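Local coordinates for condensin complex subunit 3 (Schizosaccharomyces pombe, PDB 5OQR), which serves as a regulatory subunit of the condensin complex, which is required for converting interphase chromatin into mitotic-like condensed chromosomes, at residues Ala591-Val595 with Phe630-Tyr634. Residues are numbered along the deposited sequence; the frame is centred on the assembly and turned at random.
Sequences AKLLV and FFPVY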
loop_
_atom_site.group_PDB
_atom_site.type_symbol
_atom_site.label_atom_id
_atom_site.label_comp_id
_atom_site.label_asym_id
_atom_site.label_seq_id
_atom_site.Cartn_x
_atom_site.Cartn_y
_atom_site.Cartn_z
ATOM N N ALA A 591 4.648 -1.055 19.753
ATOM C CA ALA A 591 3.353 -0.675 19.199
ATOM C C ALA A 591 2.220 -1.466 19.840
ATOM O O ALA A 591 1.205 -0.893 20.248
ATOM C CB ALA A 591 3.355 -0.873 17.685
ATOM N N LYS A 592 2.366 -2.791 19.932
ATOM C CA LYS A 592 1.277 -3.597 20.476
ATOM C C LYS A 592 1.176 -3.464 21.990
ATOM O O LYS A 592 0.070 -3.518 22.537
ATOM C CB LYS A 592 1.424 -5.069 20.074
ATOM C CG LYS A 592 2.841 -5.600 20.008
ATOM C CD LYS A 592 2.875 -7.103 19.769
ATOM C CE LYS A 592 2.414 -7.465 18.365
ATOM N NZ LYS A 592 2.383 -8.941 18.167
ATOM N N LEU A 593 2.301 -3.281 22.684
ATOM C CA LEU A 593 2.238 -3.033 24.120
ATOM C C LEU A 593 1.472 -1.752 24.436
ATOM O O LEU A 593 0.778 -1.679 25.456
ATOM C CB LEU A 593 3.646 -2.956 24.711
ATOM C CG LEU A 593 4.453 -4.249 24.806
ATOM C CD1 LEU A 593 5.827 -3.961 25.375
ATOM C CD2 LEU A 593 3.740 -5.281 25.660
ATOM N N LEU A 594 1.583 -0.736 23.579
ATOM C CA LEU A 594 0.857 0.510 23.807
ATOM C C LEU A 594 -0.635 0.332 23.558
ATOM O O LEU A 594 -1.463 0.685 24.407
ATOM C CB LEU A 594 1.427 1.616 22.915
ATOM C CG LEU A 594 2.414 2.602 23.549
ATOM C CD1 LEU A 594 3.462 1.904 24.395
ATOM C CD2 LEU A 594 3.090 3.419 22.466
ATOM N N VAL A 595 -1.000 -0.216 22.401
ATOM C CA VAL A 595 -2.411 -0.355 22.056
ATOM C C VAL A 595 -3.101 -1.353 22.978
ATOM O O VAL A 595 -4.224 -1.118 23.437
ATOM C CB VAL A 595 -2.556 -0.766 20.580
ATOM C CG1 VAL A 595 -4.017 -0.988 20.225
ATOM C CG2 VAL A 595 -1.947 0.290 19.678
ATOM N N PHE A 630 0.478 1.908 13.093
ATOM C CA PHE A 630 0.209 2.049 14.521
ATOM C C PHE A 630 -0.249 3.461 14.869
ATOM O O PHE A 630 -1.263 3.642 15.553
ATOM C CB PHE A 630 1.458 1.674 15.318
ATOM C CG PHE A 630 1.556 2.356 16.651
ATOM C CD1 PHE A 630 2.259 3.541 16.785
ATOM C CD2 PHE A 630 0.950 1.813 17.769
ATOM C CE1 PHE A 630 2.350 4.174 18.006
ATOM C CE2 PHE A 630 1.040 2.441 18.994
ATOM C CZ PHE A 630 1.740 3.623 19.112
ATOM N N PHE A 631 0.489 4.477 14.417
ATOM C CA PHE A 631 0.186 5.845 14.836
ATOM C C PHE A 631 -1.253 6.240 14.542
ATOM O O PHE A 631 -1.924 6.763 15.448
ATOM C CB PHE A 631 1.180 6.817 14.189
ATOM C CG PHE A 631 2.532 6.833 14.848
ATOM C CD1 PHE A 631 2.660 7.145 16.189
ATOM C CD2 PHE A 631 3.674 6.545 14.125
ATOM C CE1 PHE A 631 3.897 7.158 16.798
ATOM C CE2 PHE A 631 4.916 6.556 14.729
ATOM C CZ PHE A 631 5.026 6.865 16.068
ATOM N N PRO A 632 -1.796 6.025 13.344
ATOM C CA PRO A 632 -3.219 6.347 13.140
ATOM C C PRO A 632 -4.147 5.542 14.034
ATOM O O PRO A 632 -5.129 6.084 14.550
ATOM C CB PRO A 632 -3.439 6.029 11.654
ATOM C CG PRO A 632 -2.091 6.057 11.048
ATOM C CD PRO A 632 -1.154 5.578 12.099
ATOM N N VAL A 633 -3.862 4.253 14.225
ATOM C CA VAL A 633 -4.715 3.409 15.059
ATOM C C VAL A 633 -4.681 3.889 16.502
ATOM O O VAL A 633 -5.716 3.981 17.173
ATOM C CB VAL A 633 -4.278 1.936 14.941
ATOM C CG1 VAL A 633 -4.856 1.086 16.073
ATOM C CG2 VAL A 633 -4.705 1.376 13.606
ATOM N N TYR A 634 -3.485 4.188 17.005
ATOM C CA TYR A 634 -3.341 4.627 18.388
ATOM C C TYR A 634 -3.902 6.030 18.575
ATOM O O TYR A 634 -4.691 6.279 19.493
ATOM C CB TYR A 634 -1.868 4.566 18.785
ATOM C CG TYR A 634 -1.564 4.992 20.201
ATOM C CD1 TYR A 634 -1.132 6.282 20.478
ATOM C CD2 TYR A 634 -1.688 4.104 21.258
ATOM C CE1 TYR A 634 -0.842 6.676 21.766
ATOM C CE2 TYR A 634 -1.399 4.490 22.551
ATOM C CZ TYR A 634 -0.977 5.778 22.799
ATOM O OH TYR A 634 -0.688 6.167 24.083
#
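Ala591, Leu594 and Val595 receive the Phe630 ring in an example of parallel helix packing between two helices of an all-helical, HEAT-repeat-containing subunit. Apolar contacts carry the interface: CB of Ala591 lies 3.6 Å from CD2 of Phe630, CD2 of Leu594 meets CZ at the far end of that ring at 3.6 Å, and CG2 of Val595 reaches its edge, 3.7 Å from CE2. One turn on, Tyr634 meets two of the same residues at longer range, with CE2 4.0 Å from CB of Leu594 and the same Val595 methyl at its ring edge. Both aromatic rings are sent across by a CG anti to the backbone N (chi1 153° in Phe630, 180° in Tyr634), and CB of Tyr634 lies above one face of the Phe630 ring, displaced toward its rim.

The carbonyl O of Ala591, acceptor from Val595 N within its own helix, also touches CE2 of Phe630, while the Tyr634 hydroxyl is hydrogen-bonded to Asp601.

The intervening helix 601-613 adds Leu605 and Leu608 to this apolar layer, and an apolar side chain of another protein's chain packs on Val595. The axes of segments 591-595 and 630-634 run 10.7 Å apart, 3° from parallel; without a hydrogen bond across, side-chain shape and hydrophobic burial join helices 580-597 and 621-635 here.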